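Local coordinates for protein acyl-CoA hydrolase (Bacillus cereus, PDB 1Y7U) that probably hydrolyses long-chain fatty acyl-CoA thioesters to free acid and coenzyme A, as a hot-dog-fold thioesterase that binds coenzyme A and calcium, at residues V49-A54 / E85-I89; S55-R59 / V134-I138. All coordinates share one frame; numbering follows the deposited sequence.

Contact 1 of 2, residues V49-A54 / E85-I89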
loop_
_atom_site.group_PDB
_atom_site.type_symbol
_atom_site.label_atom_id
_atom_site.label_comp_id
_atom_site.label_asym_id
_atom_site.label_seq_id
_atom_site.Cartn_x
_atom_site.Cartn_y
_atom_site.Cartn_z
ATOM N N VAL A 49 -15.413 -2.868 7.050
ATOM C CA VAL A 49 -15.835 -3.705 8.144
ATOM C C VAL A 49 -17.340 -4.009 8.035
ATOM O O VAL A 49 -17.806 -5.077 8.430
ATOM C CB VAL A 49 -15.466 -2.999 9.463
ATOM C CG1 VAL A 49 -16.663 -2.280 10.043
ATOM C CG2 VAL A 49 -14.857 -3.989 10.421
ATOM N N ALA A 50 -18.092 -3.073 7.468
ATOM C CA ALA A 50 -19.531 -3.236 7.289
ATOM C C ALA A 50 -19.865 -4.201 6.149
ATOM O O ALA A 50 -20.851 -4.934 6.211
ATOM C CB ALA A 50 -20.156 -1.898 7.015
ATOM N N SER A 51 -19.058 -4.178 5.094
ATOM C CA SER A 51 -19.279 -5.067 3.968
ATOM C C SER A 51 -19.082 -6.500 4.446
ATOM O O SER A 51 -19.672 -7.433 3.901
ATOM C CB SER A 51 -18.298 -4.762 2.835
ATOM O OG SER A 51 -17.022 -5.334 3.071
ATOM N N ILE A 52 -18.244 -6.679 5.461
ATOM C CA ILE A 52 -18.006 -8.010 5.997
ATOM C C ILE A 52 -19.247 -8.438 6.764
ATOM O O ILE A 52 -19.681 -9.581 6.656
ATOM C CB ILE A 52 -16.774 -8.040 6.928
ATOM C CG1 ILE A 52 -15.503 -7.778 6.113
ATOM C CG2 ILE A 52 -16.679 -9.386 7.631
ATOM C CD1 ILE A 52 -14.246 -7.703 6.935
ATOM N N SER A 53 -19.825 -7.520 7.534
ATOM C CA SER A 53 -21.040 -7.826 8.284
ATOM C C SER A 53 -22.133 -8.194 7.289
ATOM O O SER A 53 -22.880 -9.144 7.487
ATOM C CB SER A 53 -21.501 -6.620 9.107
ATOM O OG SER A 53 -20.665 -6.394 10.230
ATOM N N ALA A 54 -22.220 -7.432 6.212
ATOM C CA ALA A 54 -23.222 -7.686 5.202
ATOM C C ALA A 54 -23.121 -9.109 4.666
ATOM O O ALA A 54 -24.123 -9.805 4.574
ATOM C CB ALA A 54 -23.079 -6.686 4.066
ATOM N N GLU A 85 -16.660 -1.347 14.958
ATOM C CA GLU A 85 -17.567 -2.421 15.305
ATOM C C GLU A 85 -18.735 -2.238 14.370
ATOM O O GLU A 85 -19.168 -1.115 14.123
ATOM C CB GLU A 85 -18.049 -2.338 16.750
ATOM C CG GLU A 85 -19.027 -3.456 17.095
ATOM C CD GLU A 85 -19.540 -3.386 18.522
ATOM O OE1 GLU A 85 -20.460 -4.162 18.867
ATOM O OE2 GLU A 85 -19.019 -2.553 19.300
ATOM N N SER A 86 -19.232 -3.337 13.830
ATOM C CA SER A 86 -20.346 -3.244 12.920
ATOM C C SER A 86 -21.202 -4.502 12.945
ATOM O O SER A 86 -20.708 -5.614 13.173
ATOM C CB SER A 86 -19.837 -2.986 11.499
ATOM O OG SER A 86 -19.085 -4.088 11.008
ATOM N N PHE A 87 -22.495 -4.307 12.733
ATOM C CA PHE A 87 -23.440 -5.405 12.669
ATOM C C PHE A 87 -24.668 -4.919 11.928
ATOM O O PHE A 87 -24.931 -3.720 11.853
ATOM C CB PHE A 87 -23.822 -5.905 14.066
ATOM C CG PHE A 87 -24.108 -4.815 15.043
ATOM C CD1 PHE A 87 -23.087 -4.292 15.836
ATOM C CD2 PHE A 87 -25.388 -4.279 15.151
ATOM C CE1 PHE A 87 -23.333 -3.247 16.718
ATOM C CE2 PHE A 87 -25.643 -3.240 16.029
ATOM C CZ PHE A 87 -24.618 -2.720 16.812
ATOM N N VAL A 88 -25.395 -5.860 11.350
ATOM C CA VAL A 88 -26.608 -5.554 10.619
ATOM C C VAL A 88 -27.706 -5.335 11.656
ATOM O O VAL A 88 -27.790 -6.097 12.614
ATOM C CB VAL A 88 -26.982 -6.753 9.735
ATOM C CG1 VAL A 88 -28.255 -6.479 8.971
ATOM C CG2 VAL A 88 -25.842 -7.057 8.794
ATOM N N ILE A 89 -28.524 -4.296 11.511
ATOM C CA ILE A 89 -29.608 -4.103 12.471
ATOM C C ILE A 89 -30.953 -4.041 11.800
ATOM O O ILE A 89 -31.949 -4.440 12.386
ATOM C CB ILE A 89 -29.521 -2.814 13.283
ATOM C CG1 ILE A 89 -28.540 -1.866 12.622
ATOM C CG2 ILE A 89 -29.255 -3.133 14.750
ATOM C CD1 ILE A 89 -28.897 -0.449 12.846
#
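S86 OG is the polar atom at the centre of this contact: S53 OG lies 2.9 Å from it, and V49 O lies 3.0 Å from it. Its single proton can serve either acceptor, the carbonyl bond being the weaker, and the hydroxyl stays within reach of both because chi1 of 65° sets OG between the backbone N and carbonyl carbon of S86. S53 brings its OG down from the next helical turn, and that oxygen is also hydrogen-bonded to S18 O, so two buried hydroxyls are satisfied together. Serine suits both places, being small enough to let a helix lie near a strand while still carrying a polar group. V49 CG1 packs against S86 CB at 3.6 Å and adds an apolar side to the polar cluster. Farther along the strand, V88 CG2 rests against the backbone of S53, 3.9 Å from S53 O. The helix segment and the strand run at 39° to each other, with their axes 7.3 Å apart. This is helix 39-58 lying on the antiparallel hot-dog sheet: strand 20-25 touches V49 and S53, strand 95-105 meets A50 and S53, and F122 of strand 112-125 packs against A50 and A54.

Contact 2 of 2, residues S55-R59 / V134-I138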
loop_
_atom_site.group_PDB
_atom_site.type_symbol
_atom_site.label_atom_id
_atom_site.label_comp_id
_atom_site.label_asym_id
_atom_site.label_seq_id
_atom_site.Cartn_x
_atom_site.Cartn_y
_atom_site.Cartn_z
ATOM N N SER A 55 -21.921 -9.559 4.319
ATOM C CA SER A 55 -21.792 -10.902 3.780
ATOM C C SER A 55 -21.926 -12.000 4.832
ATOM O O SER A 55 -22.355 -13.109 4.519
ATOM C CB SER A 55 -20.482 -11.043 3.019
ATOM O OG SER A 55 -19.405 -10.637 3.823
ATOM N N ARG A 56 -21.570 -11.711 6.077
ATOM C CA ARG A 56 -21.720 -12.721 7.116
ATOM C C ARG A 56 -23.204 -13.019 7.320
ATOM O O ARG A 56 -23.611 -14.171 7.461
ATOM C CB ARG A 56 -21.109 -12.250 8.434
ATOM C CG ARG A 56 -19.685 -12.699 8.623
ATOM C CD ARG A 56 -19.151 -12.327 9.989
ATOM N NE ARG A 56 -17.801 -12.855 10.162
ATOM C CZ ARG A 56 -16.977 -12.532 11.157
ATOM N NH1 ARG A 56 -17.358 -11.670 12.092
ATOM N NH2 ARG A 56 -15.765 -13.076 11.213
ATOM N N HIS A 57 -24.012 -11.967 7.320
ATOM C CA HIS A 57 -25.446 -12.097 7.519
ATOM C C HIS A 57 -26.106 -12.729 6.308
ATOM O O HIS A 57 -26.833 -13.710 6.428
ATOM C CB HIS A 57 -26.058 -10.717 7.773
ATOM C CG HIS A 57 -27.548 -10.723 7.959
ATOM N ND1 HIS A 57 -28.143 -10.721 9.202
ATOM C CD2 HIS A 57 -28.559 -10.690 7.056
ATOM C CE1 HIS A 57 -29.457 -10.680 9.057
ATOM N NE2 HIS A 57 -29.735 -10.661 7.765
ATOM N N SER A 58 -25.837 -12.168 5.139
ATOM C CA SER A 58 -26.438 -12.646 3.903
ATOM C C SER A 58 -25.789 -13.872 3.280
ATOM O O SER A 58 -26.427 -14.574 2.497
ATOM C CB SER A 58 -26.411 -11.538 2.868
ATOM O OG SER A 58 -25.075 -11.319 2.478
ATOM N N ARG A 59 -24.525 -14.120 3.606
ATOM C CA ARG A 59 -23.798 -15.247 3.033
ATOM C C ARG A 59 -23.863 -15.079 1.517
ATOM O O ARG A 59 -23.798 -16.050 0.769
ATOM C CB ARG A 59 -24.440 -16.575 3.434
ATOM C CG ARG A 59 -24.774 -16.689 4.909
ATOM C CD ARG A 59 -23.722 -17.429 5.725
ATOM N NE ARG A 59 -22.440 -16.737 5.776
ATOM C CZ ARG A 59 -21.708 -16.602 6.881
ATOM N NH1 ARG A 59 -22.138 -17.106 8.033
ATOM N NH2 ARG A 59 -20.535 -15.985 6.830
ATOM N N VAL A 134 -32.646 -11.618 1.594
ATOM C CA VAL A 134 -31.694 -11.688 2.693
ATOM C C VAL A 134 -32.394 -12.043 4.003
ATOM O O VAL A 134 -33.523 -11.634 4.238
ATOM C CB VAL A 134 -31.004 -10.312 2.837
ATOM C CG1 VAL A 134 -30.609 -10.056 4.280
ATOM C CG2 VAL A 134 -29.804 -10.249 1.921
ATOM N N PRO A 135 -31.725 -12.796 4.883
ATOM C CA PRO A 135 -32.344 -13.167 6.160
ATOM C C PRO A 135 -32.890 -11.945 6.897
ATOM O O PRO A 135 -32.595 -10.813 6.532
ATOM C CB PRO A 135 -31.196 -13.827 6.921
ATOM C CG PRO A 135 -30.390 -14.442 5.833
ATOM C CD PRO A 135 -30.366 -13.349 4.782
ATOM N N ARG A 136 -33.693 -12.175 7.926
ATOM C CA ARG A 136 -34.249 -11.078 8.699
ATOM C C ARG A 136 -33.320 -10.924 9.890
ATOM O O ARG A 136 -32.695 -11.894 10.303
ATOM C CB ARG A 136 -35.669 -11.421 9.166
ATOM C CG ARG A 136 -36.393 -10.279 9.869
ATOM C CD ARG A 136 -37.819 -10.663 10.277
ATOM N NE ARG A 136 -38.485 -9.604 11.042
ATOM C CZ ARG A 136 -38.804 -8.401 10.564
ATOM N NH1 ARG A 136 -38.525 -8.081 9.306
ATOM N NH2 ARG A 136 -39.395 -7.509 11.349
ATOM N N VAL A 137 -33.200 -9.715 10.425
ATOM C CA VAL A 137 -32.331 -9.507 11.578
ATOM C C VAL A 137 -33.192 -9.543 12.819
ATOM O O VAL A 137 -34.362 -9.177 12.775
ATOM C CB VAL A 137 -31.658 -8.116 11.590
ATOM C CG1 VAL A 137 -30.493 -8.115 12.548
ATOM C CG2 VAL A 137 -31.213 -7.732 10.230
ATOM N N ILE A 138 -32.620 -9.987 13.926
ATOM C CA ILE A 138 -33.356 -9.984 15.168
ATOM C C ILE A 138 -32.450 -9.419 16.255
ATOM O O ILE A 138 -31.458 -10.030 16.656
ATOM C CB ILE A 138 -33.925 -11.401 15.546
ATOM C CG1 ILE A 138 -33.513 -11.771 16.973
ATOM C CG2 ILE A 138 -33.522 -12.436 14.515
ATOM C CD1 ILE A 138 -34.046 -13.116 17.447
#
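H57 NE2 donates to P135 O, the hydrogen bond of this contact, 3.1 Å long and almost straight at the hydrogen (173°). The acceptor lies practically in the imidazole plane, as an N-H of that ring requires. At the other end the geometry is less usual: NE2 sits above the carbonyl plane of P135, with a C=O...N angle of 99°, so the ring approaches the carbonyl from over its flat side. This bond implies that NE2 carries a proton. With chi1 of 179°, CG of H57 stands anti to the backbone N, which carries the ring from the end of the helix across to the 134-138 segment.

Van der Waals packing surrounds the ring. V134 CG1 reaches the ring edge at H57 CD2, 3.5 Å away, the two side chains crossing at about a right angle. P135 passes alongside in the opposite direction, its CB 3.6 Å from H57 NE2. V137 CG2 closes in on H57 CE1 at 3.6 Å. The second branch of V134, CG2, turns instead to S58 CB at 3.8 Å. Branched valines and a rigid proline suit this place, since they fill the space round a flat ring while leaving a main-chain oxygen available to it.

Backbone and outside partners complete the setting. S58 OG is hydrogen-bonded to A54 O, and R59, the first residue past the helix, takes a positive phi while its N still bonds to S55 O. On the side facing the second subunit, R56 and R59 each form a salt bridge with E105 of that subunit.

The arrangement fixes the C-terminal end of the long helix of a hot-dog fold to the segment that follows the sheet, where V134 lies near T94 and S95 of the coenzyme A pocket.

Going from the N terminus, helix 39-58 supplies the first segment of both contacts, 49-54 to contact 1 and 55-59 to contact 2. Contact 1 closes a loop of 30 residues when the chain returns as strand 81-91; contact 2 closes one of 74 residues when it reaches 134-138. The two loops cross, because their segments alternate: contact 1 closes after contact 2 has opened and before it closes. Contact 1 fastens the helix to the sheet, and contact 2 fastens its last turn to the 134-138 segment, which leads into short strand 136-138. They also touch: V88 CG2 meets H57 CB at 3.8 Å, and V88 O lies against V137 CG1, joining helix, sheet and later strand.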